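Local coordinates for Rik1-associated factor 1 (Schizosaccharomyces pombe, PDB 4O9D), which serves, here as its WD-repeat propeller domain, in the Clr4 methyltransferase complex, which contributes to heterochromatin by methylating histone H3 to form H3K9me, at residues S168-A176 with C214-F225; L316-M324 with T353-W363. All coordinates share one frame; numbering follows the deposited sequence.

Contact 1. Residues S168-A176 with C214-F225. With EDO (1,2-ethanediol), chain F.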
ATOM      1  N   SER A 168       8.509  22.125  -1.823  1.00 24.17           N
ATOM      2  CA  SER A 168       7.364  21.429  -2.385  1.00 24.80           C
ATOM      3  C   SER A 168       7.201  21.789  -3.859  1.00 30.26           C
ATOM      4  O   SER A 168       7.587  22.891  -4.301  1.00 25.93           O
ATOM      5  CB  SER A 168       6.058  21.722  -1.606  1.00 25.85           C
ATOM      6  OG  SER A 168       5.627  23.069  -1.754  1.00 34.65           O
ATOM      7  N   ALA A 169       6.624  20.852  -4.605  1.00 20.46           N
ATOM      8  CA  ALA A 169       6.366  21.031  -6.034  1.00 22.61           C
ATOM      9  C   ALA A 169       5.051  20.355  -6.383  1.00 29.46           C
ATOM     10  O   ALA A 169       4.773  19.238  -5.918  1.00 27.41           O
ATOM     11  CB  ALA A 169       7.512  20.427  -6.875  1.00 23.99           C
ATOM     12  N   ASN A 170       4.255  21.013  -7.219  1.00 28.22           N
ATOM     13  CA  ASN A 170       2.950  20.495  -7.606  1.00 24.61           C
ATOM     14  C   ASN A 170       3.106  19.685  -8.887  1.00 27.04           C
ATOM     15  O   ASN A 170       3.841  20.098  -9.808  1.00 26.61           O
ATOM     16  CB  ASN A 170       1.959  21.635  -7.862  1.00 29.98           C
ATOM     17  CG  ASN A 170       1.604  22.412  -6.608  1.00 31.62           C
ATOM     18  OD1 ASN A 170       1.786  21.941  -5.490  1.00 37.37           O
ATOM     19  ND2 ASN A 170       1.087  23.613  -6.796  1.00 34.68           N
ATOM     20  N   LEU A 171       2.449  18.522  -8.925  1.00 26.09           N
ATOM     21  CA  LEU A 171       2.381  17.707 -10.119  1.00 24.20           C
ATOM     22  C   LEU A 171       0.952  17.790 -10.660  1.00 25.56           C
ATOM     23  O   LEU A 171       0.008  17.202 -10.095  1.00 22.62           O
ATOM     24  CB  LEU A 171       2.753  16.230  -9.824  1.00 23.98           C
ATOM     25  CG  LEU A 171       4.125  15.953  -9.184  1.00 26.85           C
ATOM     26  CD1 LEU A 171       4.239  14.445  -8.770  1.00 23.24           C
ATOM     27  CD2 LEU A 171       5.259  16.353 -10.096  1.00 19.51           C
ATOM     28  N   ILE A 172       0.816  18.488 -11.781  1.00 21.23           N
ATOM     29  CA  ILE A 172      -0.474  18.967 -12.262  1.00 25.16           C
ATOM     30  C   ILE A 172      -0.721  18.389 -13.644  1.00 24.37           C
ATOM     31  O   ILE A 172       0.120  18.519 -14.522  1.00 22.20           O
ATOM     32  CB  ILE A 172      -0.475  20.540 -12.320  1.00 31.99           C
ATOM     33  CG1 ILE A 172      -0.305  21.129 -10.912  1.00 32.56           C
ATOM     34  CG2 ILE A 172      -1.748  21.095 -12.938  1.00 32.37           C
ATOM     35  CD1 ILE A 172      -0.154  22.653 -10.918  1.00 32.88           C
ATOM     36  N   TYR A 173      -1.844  17.696 -13.819  1.00 23.82           N
ATOM     37  CA  TYR A 173      -2.223  17.194 -15.140  1.00 24.67           C
ATOM     38  C   TYR A 173      -3.563  17.858 -15.410  1.00 22.31           C
ATOM     39  O   TYR A 173      -4.597  17.395 -14.933  1.00 24.38           O
ATOM     40  CB  TYR A 173      -2.311  15.664 -15.131  1.00 26.01           C
ATOM     41  CG  TYR A 173      -2.786  15.000 -16.421  1.00 24.24           C
ATOM     42  CD1 TYR A 173      -2.934  15.719 -17.598  1.00 24.76           C
ATOM     43  CD2 TYR A 173      -3.103  13.635 -16.433  1.00 29.36           C
ATOM     44  CE1 TYR A 173      -3.370  15.096 -18.763  1.00 30.07           C
ATOM     45  CE2 TYR A 173      -3.546  13.005 -17.580  1.00 26.74           C
ATOM     46  CZ  TYR A 173      -3.673  13.731 -18.744  1.00 30.67           C
ATOM     47  OH  TYR A 173      -4.115  13.103 -19.883  1.00 32.81           O
ATOM     48  N   PRO A 174      -3.539  19.006 -16.114  1.00 30.74           N
ATOM     49  CA  PRO A 174      -4.730  19.852 -16.238  1.00 26.64           C
ATOM     50  C   PRO A 174      -5.962  19.139 -16.765  1.00 27.67           C
ATOM     51  O   PRO A 174      -7.049  19.384 -16.253  1.00 28.97           O
ATOM     52  CB  PRO A 174      -4.289  20.950 -17.221  1.00 32.73           C
ATOM     53  CG  PRO A 174      -2.806  21.000 -17.118  1.00 31.73           C
ATOM     54  CD  PRO A 174      -2.378  19.576 -16.829  1.00 30.34           C
ATOM     55  N   GLU A 175      -5.802  18.267 -17.758  1.00 29.34           N
ATOM     56  CA  GLU A 175      -6.942  17.545 -18.323  1.00 31.57           C
ATOM     57  C   GLU A 175      -7.620  16.617 -17.277  1.00 34.54           C
ATOM     58  O   GLU A 175      -8.855  16.564 -17.165  1.00 31.61           O
ATOM     59  CB  GLU A 175      -6.508  16.756 -19.563  1.00 33.28           C
ATOM     60  CG  GLU A 175      -6.206  17.635 -20.774  1.00 43.38           C
ATOM     61  CD  GLU A 175      -4.796  18.236 -20.767  1.00 39.62           C
ATOM     62  OE1 GLU A 175      -4.043  18.090 -19.768  1.00 28.62           O
ATOM     63  OE2 GLU A 175      -4.438  18.845 -21.790  1.00 38.86           O
ATOM     64  N   ALA A 176      -6.816  15.916 -16.486  1.00 28.62           N
ATOM     65  CA  ALA A 176      -7.355  15.170 -15.353  1.00 25.88           C
ATOM     66  C   ALA A 176      -8.125  16.110 -14.431  1.00 30.61           C
ATOM     67  O   ALA A 176      -9.253  15.826 -14.019  1.00 29.90           O
ATOM     68  CB  ALA A 176      -6.226  14.495 -14.590  1.00 27.44           C
ATOM     69  N   CYS A 214      -7.327   7.739 -15.070  1.00 21.68           N
ATOM     70  CA  CYS A 214      -6.256   7.576 -16.057  1.00 22.17           C
ATOM     71  C   CYS A 214      -4.916   7.329 -15.345  1.00 22.20           C
ATOM     72  O   CYS A 214      -4.841   7.352 -14.112  1.00 21.30           O
ATOM     73  CB  CYS A 214      -6.153   8.822 -16.931  1.00 23.93           C
ATOM     74  SG  CYS A 214      -5.778  10.319 -16.002  1.00 27.22           S
ATOM     75  N   LEU A 215      -3.878   7.088 -16.142  1.00 19.96           N
ATOM     76  CA  LEU A 215      -2.534   6.843 -15.642  1.00 22.41           C
ATOM     77  C   LEU A 215      -1.572   7.799 -16.370  1.00 24.66           C
ATOM     78  O   LEU A 215      -1.564   7.847 -17.611  1.00 22.03           O
ATOM     79  CB  LEU A 215      -2.163   5.367 -15.881  1.00 20.31           C
ATOM     80  CG  LEU A 215      -0.873   4.881 -15.218  1.00 22.95           C
ATOM     81  CD1 LEU A 215      -1.079   4.830 -13.677  1.00 19.55           C
ATOM     82  CD2 LEU A 215      -0.469   3.545 -15.786  1.00 23.82           C
ATOM     83  N   ALA A 216      -0.825   8.611 -15.608  1.00 19.87           N
ATOM     84  CA  ALA A 216       0.069   9.616 -16.194  1.00 19.73           C
ATOM     85  C   ALA A 216       1.503   9.526 -15.673  1.00 23.19           C
ATOM     86  O   ALA A 216       1.765   8.901 -14.633  1.00 23.78           O
ATOM     87  CB  ALA A 216      -0.467  11.017 -15.935  1.00 22.92           C
ATOM     88  N   LEU A 217       2.429  10.159 -16.394  1.00 22.62           N
ATOM     89  CA  LEU A 217       3.821  10.160 -15.989  1.00 20.63           C
ATOM     90  C   LEU A 217       4.328  11.585 -15.826  1.00 26.04           C
ATOM     91  O   LEU A 217       3.976  12.462 -16.625  1.00 22.39           O
ATOM     92  CB  LEU A 217       4.665   9.459 -17.043  1.00 18.32           C
ATOM     93  CG  LEU A 217       6.094   9.073 -16.636  1.00 27.33           C
ATOM     94  CD1 LEU A 217       6.117   7.927 -15.574  1.00 22.39           C
ATOM     95  CD2 LEU A 217       6.915   8.697 -17.896  1.00 27.68           C
ATOM     96  N   PHE A 218       5.171  11.803 -14.812  1.00 25.28           N
ATOM     97  CA  PHE A 218       5.791  13.112 -14.573  1.00 23.26           C
ATOM     98  C   PHE A 218       7.325  12.964 -14.453  1.00 29.68           C
ATOM     99  O   PHE A 218       7.831  11.913 -14.046  1.00 23.80           O
ATOM    100  CB  PHE A 218       5.248  13.722 -13.281  1.00 25.37           C
ATOM    101  CG  PHE A 218       3.823  14.211 -13.372  1.00 23.04           C
ATOM    102  CD1 PHE A 218       2.754  13.325 -13.245  1.00 24.26           C
ATOM    103  CD2 PHE A 218       3.558  15.557 -13.552  1.00 23.07           C
ATOM    104  CE1 PHE A 218       1.438  13.785 -13.322  1.00 27.79           C
ATOM    105  CE2 PHE A 218       2.262  16.025 -13.632  1.00 26.59           C
ATOM    106  CZ  PHE A 218       1.195  15.144 -13.525  1.00 23.46           C
ATOM    107  N   ASP A 219       8.072  14.008 -14.806  1.00 25.00           N
ATOM    108  CA  ASP A 219       9.510  14.024 -14.538  1.00 25.05           C
ATOM    109  C   ASP A 219       9.737  14.594 -13.136  1.00 27.54           C
ATOM    110  O   ASP A 219       9.213  15.670 -12.807  1.00 28.81           O
ATOM    111  CB  ASP A 219      10.242  14.884 -15.584  1.00 34.10           C
ATOM    112  CG  ASP A 219      11.726  14.945 -15.331  1.00 34.78           C
ATOM    113  OD1 ASP A 219      12.391  13.905 -15.510  1.00 34.42           O
ATOM    114  OD2 ASP A 219      12.211  16.018 -14.912  1.00 32.16           O
ATOM    115  N   ALA A 220      10.498  13.898 -12.291  1.00 23.37           N
ATOM    116  CA  ALA A 220      10.630  14.354 -10.905  1.00 27.36           C
ATOM    117  C   ALA A 220      11.562  15.557 -10.714  1.00 25.43           C
ATOM    118  O   ALA A 220      11.298  16.374  -9.863  1.00 28.87           O
ATOM    119  CB  ALA A 220      11.063  13.218  -9.962  1.00 22.30           C
ATOM    120  N   SER A 221      12.653  15.657 -11.458  1.00 29.43           N
ATOM    121  CA  SER A 221      13.558  16.794 -11.217  1.00 34.15           C
ATOM    122  C   SER A 221      12.965  18.122 -11.730  1.00 33.71           C
ATOM    123  O   SER A 221      13.225  19.179 -11.152  1.00 32.20           O
ATOM    124  CB  SER A 221      14.957  16.535 -11.771  1.00 30.59           C
ATOM    125  OG  SER A 221      14.918  16.128 -13.117  1.00 39.15           O
ATOM    126  N   THR A 222      12.152  18.079 -12.788  1.00 32.41           N
ATOM    127  CA  THR A 222      11.455  19.283 -13.236  1.00 28.97           C
ATOM    128  C   THR A 222      10.018  19.361 -12.714  1.00 34.15           C
ATOM    129  O   THR A 222       9.360  20.394 -12.859  1.00 29.41           O
ATOM    130  CB  THR A 222      11.433  19.417 -14.773  1.00 36.34           C
ATOM    131  OG1 THR A 222      10.753  18.295 -15.364  1.00 33.70           O
ATOM    132  CG2 THR A 222      12.859  19.508 -15.326  1.00 36.19           C
ATOM    133  N   ALA A 223       9.516  18.270 -12.130  1.00 30.18           N
ATOM    134  CA  ALA A 223       8.129  18.241 -11.693  1.00 24.84           C
ATOM    135  C   ALA A 223       7.147  18.544 -12.828  1.00 25.54           C
ATOM    136  O   ALA A 223       6.100  19.145 -12.601  1.00 30.66           O
ATOM    137  CB  ALA A 223       7.920  19.230 -10.572  1.00 28.93           C
ATOM    138  N   SER A 224       7.474  18.152 -14.050  1.00 25.72           N
ATOM    139  CA  SER A 224       6.604  18.475 -15.178  1.00 24.66           C
ATOM    140  C   SER A 224       5.889  17.241 -15.739  1.00 30.23           C
ATOM    141  O   SER A 224       6.391  16.112 -15.659  1.00 23.66           O
ATOM    142  CB  SER A 224       7.415  19.155 -16.283  1.00 31.19           C
ATOM    143  OG  SER A 224       8.510  18.326 -16.644  1.00 39.54           O
ATOM    144  N   PHE A 225       4.712  17.466 -16.296  1.00 27.48           N
ATOM    145  CA  PHE A 225       3.967  16.407 -16.985  1.00 29.01           C
ATOM    146  C   PHE A 225       4.753  15.894 -18.180  1.00 30.33           C
ATOM    147  O   PHE A 225       5.316  16.686 -18.936  1.00 27.04           O
ATOM    148  CB  PHE A 225       2.633  16.979 -17.454  1.00 27.78           C
ATOM    149  CG  PHE A 225       1.762  16.000 -18.179  1.00 27.67           C
ATOM    150  CD1 PHE A 225       1.011  15.068 -17.477  1.00 27.34           C
ATOM    151  CD2 PHE A 225       1.666  16.031 -19.561  1.00 28.97           C
ATOM    152  CE1 PHE A 225       0.188  14.174 -18.140  1.00 23.25           C
ATOM    153  CE2 PHE A 225       0.839  15.128 -20.235  1.00 30.02           C
ATOM    154  CZ  PHE A 225       0.101  14.207 -19.518  1.00 26.64           C
TER
HETATM  155  C1  EDO F 704       3.901  25.519  -3.667  1.00 35.54           C
HETATM  156  O1  EDO F 704       2.470  25.646  -3.651  1.00 40.18           O
HETATM  157  C2  EDO F 704       4.207  24.101  -4.142  1.00 31.21           C
HETATM  158  O2  EDO F 704       3.290  23.195  -3.507  1.00 36.73           O
HETATM  159  O   HOH W   1       3.187  19.697 -12.824  1.00 28.58           O

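Contact 2. Residues L316-M324 with T353-W363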
ATOM      1  N   LEU A 316      -6.655 -19.848 -11.120  1.00 24.85           N
ATOM      2  CA  LEU A 316      -7.595 -19.083 -10.340  1.00 23.34           C
ATOM      3  C   LEU A 316      -7.474 -19.550  -8.888  1.00 29.12           C
ATOM      4  O   LEU A 316      -7.736 -20.723  -8.555  1.00 26.36           O
ATOM      5  CB  LEU A 316      -8.978 -19.308 -10.898  1.00 30.12           C
ATOM      6  CG  LEU A 316     -10.147 -18.659 -10.174  1.00 33.78           C
ATOM      7  CD1 LEU A 316      -9.771 -17.323  -9.659  1.00 34.66           C
ATOM      8  CD2 LEU A 316     -11.313 -18.563 -11.151  1.00 39.09           C
ATOM      9  N   LEU A 317      -7.026 -18.636  -8.035  1.00 24.83           N
ATOM     10  CA  LEU A 317      -6.677 -18.959  -6.660  1.00 22.92           C
ATOM     11  C   LEU A 317      -7.766 -18.453  -5.734  1.00 27.37           C
ATOM     12  O   LEU A 317      -7.830 -17.246  -5.463  1.00 27.18           O
ATOM     13  CB  LEU A 317      -5.370 -18.270  -6.289  1.00 19.93           C
ATOM     14  CG  LEU A 317      -4.232 -18.301  -7.314  1.00 22.56           C
ATOM     15  CD1 LEU A 317      -3.138 -17.412  -6.739  1.00 23.90           C
ATOM     16  CD2 LEU A 317      -3.717 -19.724  -7.568  1.00 26.52           C
ATOM     17  N   LYS A 318      -8.599 -19.361  -5.227  1.00 20.60           N
ATOM     18  CA  LYS A 318      -9.826 -18.974  -4.544  1.00 26.93           C
ATOM     19  C   LYS A 318      -9.729 -18.949  -3.016  1.00 26.09           C
ATOM     20  O   LYS A 318      -9.069 -19.781  -2.410  1.00 24.82           O
ATOM     21  CB  LYS A 318     -10.946 -19.931  -4.943  1.00 32.03           C
ATOM     22  CG  LYS A 318     -11.389 -19.804  -6.385  1.00 28.93           C
ATOM     23  CD  LYS A 318     -12.313 -20.971  -6.779  1.00 33.90           C
ATOM     24  CE  LYS A 318     -13.191 -20.585  -7.973  1.00 46.15           C
ATOM     25  NZ  LYS A 318     -14.088 -21.680  -8.439  1.00 54.85           N
ATOM     26  N   HIS A 319     -10.416 -18.002  -2.389  1.00 25.08           N
ATOM     27  CA  HIS A 319     -10.627 -18.100  -0.947  1.00 26.67           C
ATOM     28  C   HIS A 319     -12.048 -18.571  -0.672  1.00 27.82           C
ATOM     29  O   HIS A 319     -12.862 -18.699  -1.583  1.00 30.77           O
ATOM     30  CB  HIS A 319     -10.373 -16.767  -0.244  1.00 25.24           C
ATOM     31  CG  HIS A 319      -8.925 -16.494   0.013  1.00 21.40           C
ATOM     32  ND1 HIS A 319      -8.388 -16.434   1.285  1.00 23.33           N
ATOM     33  CD2 HIS A 319      -7.898 -16.293  -0.840  1.00 19.68           C
ATOM     34  CE1 HIS A 319      -7.093 -16.198   1.197  1.00 23.40           C
ATOM     35  NE2 HIS A 319      -6.770 -16.112  -0.077  1.00 24.80           N
ATOM     36  N   GLY A 320     -12.351 -18.782   0.597  1.00 28.86           N
ATOM     37  CA  GLY A 320     -13.625 -19.348   0.985  1.00 34.41           C
ATOM     38  C   GLY A 320     -14.682 -18.326   1.334  1.00 32.14           C
ATOM     39  O   GLY A 320     -14.537 -17.127   1.096  1.00 34.00           O
ATOM     40  N   LYS A 321     -15.768 -18.812   1.914  1.00 32.68           N
ATOM     41  CA  LYS A 321     -16.912 -17.962   2.213  1.00 33.89           C
ATOM     42  C   LYS A 321     -16.495 -16.901   3.214  1.00 33.48           C
ATOM     43  O   LYS A 321     -15.679 -17.151   4.082  1.00 30.69           O
ATOM     44  CB  LYS A 321     -18.070 -18.788   2.786  1.00 39.87           C
ATOM     45  CG  LYS A 321     -18.068 -20.275   2.395  1.00 43.33           C
ATOM     46  CD  LYS A 321     -18.013 -20.495   0.886  1.00 43.61           C
ATOM     47  CE  LYS A 321     -18.842 -21.710   0.456  1.00 52.22           C
ATOM     48  NZ  LYS A 321     -18.538 -22.962   1.238  1.00 53.61           N
ATOM     49  N   THR A 322     -17.068 -15.717   3.077  1.00 31.63           N
ATOM     50  CA  THR A 322     -16.681 -14.571   3.874  1.00 37.49           C
ATOM     51  C   THR A 322     -17.030 -14.805   5.337  1.00 42.71           C
ATOM     52  O   THR A 322     -18.002 -15.492   5.644  1.00 38.26           O
ATOM     53  CB  THR A 322     -17.407 -13.325   3.382  1.00 41.22           C
ATOM     54  OG1 THR A 322     -17.060 -12.200   4.201  1.00 42.62           O
ATOM     55  CG2 THR A 322     -18.929 -13.552   3.430  1.00 45.90           C
ATOM     56  N   LYS A 323     -16.221 -14.252   6.235  1.00 39.03           N
ATOM     57  CA  LYS A 323     -16.511 -14.319   7.658  1.00 43.13           C
ATOM     58  C   LYS A 323     -17.421 -13.162   8.062  1.00 47.11           C
ATOM     59  O   LYS A 323     -17.958 -13.146   9.170  1.00 51.43           O
ATOM     60  CB  LYS A 323     -15.216 -14.270   8.480  1.00 40.94           C
ATOM     61  CG  LYS A 323     -14.529 -15.623   8.639  1.00 35.11           C
ATOM     62  CD  LYS A 323     -13.384 -15.527   9.634  1.00 33.82           C
ATOM     63  CE  LYS A 323     -13.018 -16.875  10.253  1.00 32.79           C
ATOM     64  NZ  LYS A 323     -12.081 -16.717  11.421  1.00 33.55           N
ATOM     65  N   MET A 324     -17.591 -12.199   7.161  1.00 45.79           N
ATOM     66  CA  MET A 324     -18.398 -11.012   7.447  1.00 51.28           C
ATOM     67  C   MET A 324     -19.888 -11.355   7.458  1.00 52.03           C
ATOM     68  O   MET A 324     -20.459 -11.720   6.424  1.00 53.37           O
ATOM     69  CB  MET A 324     -18.132  -9.905   6.415  1.00 54.35           C
ATOM     70  CG  MET A 324     -16.714  -9.344   6.426  1.00 51.74           C
ATOM     71  SD  MET A 324     -16.141  -8.942   8.093  1.00 63.90           S
ATOM     72  CE  MET A 324     -16.932  -7.357   8.367  1.00 47.79           C
ATOM     73  N   THR A 353      -1.765 -14.682  -0.214  1.00 19.30           N
ATOM     74  CA  THR A 353      -2.968 -13.891  -0.321  1.00 20.79           C
ATOM     75  C   THR A 353      -3.835 -14.040   0.925  1.00 22.69           C
ATOM     76  O   THR A 353      -3.846 -15.088   1.572  1.00 23.44           O
ATOM     77  CB  THR A 353      -3.778 -14.248  -1.602  1.00 22.93           C
ATOM     78  OG1 THR A 353      -4.283 -15.589  -1.526  1.00 24.01           O
ATOM     79  CG2 THR A 353      -2.919 -14.116  -2.835  1.00 20.70           C
ATOM     80  N   GLY A 354      -4.531 -12.970   1.280  1.00 21.50           N
ATOM     81  CA  GLY A 354      -5.395 -12.983   2.447  1.00 26.81           C
ATOM     82  C   GLY A 354      -6.750 -12.420   2.110  1.00 24.16           C
ATOM     83  O   GLY A 354      -6.860 -11.330   1.515  1.00 23.13           O
ATOM     84  N   GLY A 355      -7.797 -13.144   2.500  1.00 25.14           N
ATOM     85  CA  GLY A 355      -9.132 -12.774   2.076  1.00 21.95           C
ATOM     86  C   GLY A 355     -10.130 -12.598   3.205  1.00 24.50           C
ATOM     87  O   GLY A 355      -9.785 -12.543   4.392  1.00 24.27           O
ATOM     88  N   SER A 356     -11.390 -12.494   2.824  1.00 22.06           N
ATOM     89  CA  SER A 356     -12.430 -12.194   3.797  1.00 28.68           C
ATOM     90  C   SER A 356     -12.921 -13.439   4.518  1.00 30.43           C
ATOM     91  O   SER A 356     -13.780 -13.332   5.398  1.00 29.12           O
ATOM     92  CB  SER A 356     -13.597 -11.441   3.145  1.00 28.28           C
ATOM     93  OG  SER A 356     -14.287 -12.248   2.204  1.00 34.97           O
ATOM     94  N   ASP A 357     -12.390 -14.614   4.152  1.00 24.34           N
ATOM     95  CA  ASP A 357     -12.599 -15.807   4.959  1.00 28.76           C
ATOM     96  C   ASP A 357     -11.701 -15.732   6.199  1.00 30.17           C
ATOM     97  O   ASP A 357     -11.758 -16.615   7.063  1.00 29.46           O
ATOM     98  CB  ASP A 357     -12.337 -17.115   4.153  1.00 24.36           C
ATOM     99  CG  ASP A 357     -10.969 -17.111   3.428  1.00 29.49           C
ATOM    100  OD1 ASP A 357     -10.277 -16.071   3.457  1.00 25.69           O
ATOM    101  OD2 ASP A 357     -10.593 -18.140   2.807  1.00 25.59           O
ATOM    102  N   GLY A 358     -10.864 -14.691   6.286  1.00 22.93           N
ATOM    103  CA  GLY A 358      -9.932 -14.579   7.394  1.00 23.24           C
ATOM    104  C   GLY A 358      -8.681 -15.443   7.258  1.00 26.73           C
ATOM    105  O   GLY A 358      -7.870 -15.527   8.178  1.00 28.14           O
ATOM    106  N   ILE A 359      -8.496 -16.085   6.109  1.00 22.86           N
ATOM    107  CA  ILE A 359      -7.361 -16.995   5.951  1.00 24.58           C
ATOM    108  C   ILE A 359      -6.258 -16.391   5.101  1.00 26.24           C
ATOM    109  O   ILE A 359      -6.520 -15.720   4.107  1.00 23.87           O
ATOM    110  CB  ILE A 359      -7.790 -18.332   5.288  1.00 26.81           C
ATOM    111  CG1 ILE A 359      -9.025 -18.925   5.990  1.00 29.83           C
ATOM    112  CG2 ILE A 359      -6.634 -19.345   5.293  1.00 24.23           C
ATOM    113  CD1 ILE A 359      -8.729 -19.531   7.352  1.00 33.81           C
ATOM    114  N   VAL A 360      -5.023 -16.653   5.502  1.00 26.48           N
ATOM    115  CA  VAL A 360      -3.856 -16.353   4.680  1.00 25.71           C
ATOM    116  C   VAL A 360      -3.446 -17.643   3.985  1.00 24.88           C
ATOM    117  O   VAL A 360      -3.098 -18.615   4.647  1.00 26.77           O
ATOM    118  CB  VAL A 360      -2.683 -15.811   5.528  1.00 23.36           C
ATOM    119  CG1 VAL A 360      -1.438 -15.615   4.662  1.00 22.78           C
ATOM    120  CG2 VAL A 360      -3.093 -14.494   6.222  1.00 25.01           C
ATOM    121  N   LYS A 361      -3.518 -17.654   2.656  1.00 21.11           N
ATOM    122  CA  LYS A 361      -3.232 -18.853   1.876  1.00 24.11           C
ATOM    123  C   LYS A 361      -1.892 -18.698   1.168  1.00 27.25           C
ATOM    124  O   LYS A 361      -1.533 -17.578   0.745  1.00 21.39           O
ATOM    125  CB  LYS A 361      -4.371 -19.111   0.881  1.00 25.54           C
ATOM    126  CG  LYS A 361      -5.662 -19.602   1.575  1.00 22.05           C
ATOM    127  CD  LYS A 361      -6.809 -19.803   0.607  1.00 18.93           C
ATOM    128  CE  LYS A 361      -8.001 -20.469   1.330  1.00 25.50           C
ATOM    129  NZ  LYS A 361      -7.619 -21.845   1.801  1.00 24.93           N
ATOM    130  N   VAL A 362      -1.146 -19.805   1.080  1.00 19.48           N
ATOM    131  CA  VAL A 362       0.182 -19.808   0.454  1.00 20.65           C
ATOM    132  C   VAL A 362       0.078 -20.613  -0.856  1.00 24.89           C
ATOM    133  O   VAL A 362      -0.502 -21.708  -0.853  1.00 23.55           O
ATOM    134  CB  VAL A 362       1.281 -20.416   1.373  1.00 21.49           C
ATOM    135  CG1 VAL A 362       2.654 -20.382   0.698  1.00 19.86           C
ATOM    136  CG2 VAL A 362       1.339 -19.694   2.743  1.00 25.42           C
ATOM    137  N   TRP A 363       0.616 -20.056  -1.951  1.00 21.38           N
ATOM    138  CA  TRP A 363       0.502 -20.648  -3.282  1.00 23.46           C
ATOM    139  C   TRP A 363       1.854 -20.764  -3.993  1.00 24.42           C
ATOM    140  O   TRP A 363       2.695 -19.866  -3.873  1.00 24.15           O
ATOM    141  CB  TRP A 363      -0.417 -19.802  -4.173  1.00 21.91           C
ATOM    142  CG  TRP A 363      -1.693 -19.292  -3.529  1.00 23.68           C
ATOM    143  CD1 TRP A 363      -1.849 -18.138  -2.823  1.00 21.52           C
ATOM    144  CD2 TRP A 363      -2.993 -19.914  -3.582  1.00 22.56           C
ATOM    145  NE1 TRP A 363      -3.171 -17.997  -2.422  1.00 24.54           N
ATOM    146  CE2 TRP A 363      -3.888 -19.075  -2.873  1.00 22.50           C
ATOM    147  CE3 TRP A 363      -3.483 -21.102  -4.165  1.00 22.09           C
ATOM    148  CZ2 TRP A 363      -5.246 -19.374  -2.726  1.00 24.55           C
ATOM    149  CZ3 TRP A 363      -4.839 -21.409  -4.011  1.00 20.40           C
ATOM    150  CH2 TRP A 363      -5.705 -20.545  -3.297  1.00 23.81           C
TER
HETATM  151  O   HOH W   2      -6.453 -15.448  -3.943  1.00 22.01           O

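Contact 1. Residues S168-A176 with C214-F225
Ala223 O and Asn170 O are joined across the contact by one water, which donates to both and accepts from Ile172 N at 2.9 Å. The water thus ties the backbone at Asn170 and Ile172 to the turn between strands 214-219 and 224-228. The rest of the contact is apolar. Leu171 lays its CB over one face of the Phe218 ring, 4.0 Å from the ring centroid, and its CD2 reaches Ala223. Ala169 CB meets Ala223 CB at 3.9 Å. The fold here is a WD-repeat beta-propeller: the outermost strand of one four-stranded blade, 165-171, is followed by Ile172 and Tyr173 and then a short helix. Tyr173, at the N-cap position of that helix, and the strand residues make most of the contact with the next blade. Its CG stands anti to the backbone N (chi1 176°), which turns the ring across Phe225 in an offset stack, centroids 4.4 Å apart and planes 29° from parallel. The other ring face is covered by the backbone N of Ala176. Ala216 CB comes within 3.7 Å of Tyr173 CD2, and Cys214 SG approaches Tyr173 CE2 obliquely at 3.8 Å. A serine in place of Tyr173 would probably leave Phe225 without its stacking partner and open a gap beside Ala216 and Cys214. Tyr203 of strand 198-204 also touches both Tyr173 and Cys214.

Contact 2. Residues L316-M324 with T353-W363
His319 and Asp357 are brought together by their first torsions: His319 CG lies anti to its carbonyl carbon (chi1 -81°), and Asp357 CG lies between its backbone N and carbonyl carbon (chi1 51°). The imidazole then meets the carboxylate with the two planes 68° apart. His319 ND1 donates to the syn side of Asp357 OD1 at 2.9 Å, with a weak second bond to OD2. Asp357 OD2 takes Gly320 N from above the carboxylate plane, also at 2.9 Å. Asp357 OD1 accepts Ile359 N too, closing an Asx turn, so the carboxylate is gripped from several sides. At the far edge of the ring, His319 NE2 and Thr353 OG1 share a hydrogen bond of 2.9 Å. Thr353 OG1 also accepts Trp363 NE1 at 2.8 Å. Lys361 CD lies 3.6 Å from the centroid of the His319 ring, over one face, and Gly355 CA covers the opposite face. Lys361 NZ is hydrogen-bonded to Asn374 OD1. Leu317 CB sits over the six-membered ring of Trp363, 3.6 Å from its centroid. Beyond Gly320, Lys323 N donates to Ser356 O at 2.7 Å, and Lys323 NZ forms a salt bridge with Glu377 and a hydrogen bond with Met378 O. Asp357, His319, Thr353 and Trp363 form the Asp-His-Ser/Thr-Trp structural tetrad of WD40 blades, here tying the loop after strand 315-318 to the blade of repeat WD 3.

Contact 1 and contact 2 lie on opposite sides of the propeller's centre. Their centres are about 37 Å apart, and their nearest atoms are about 22 Å apart. They follow one another along the chain. Each joins the last strand of one blade, and the residues after it, to a strand-turn-strand unit of the next: the last two strands in contact 1, the middle two in contact 2. The means differ. At 168-176 with 214-225 the link is mostly aromatic and aliphatic, with one bridging water. At 316-324 with 353-363 a network of direct hydrogen bonds dominates. The 1,2-ethanediol at Asn170 in contact 1 probably came from the crystallisation liquor, as did another about 6 Å from the Lys361 side chain in contact 2.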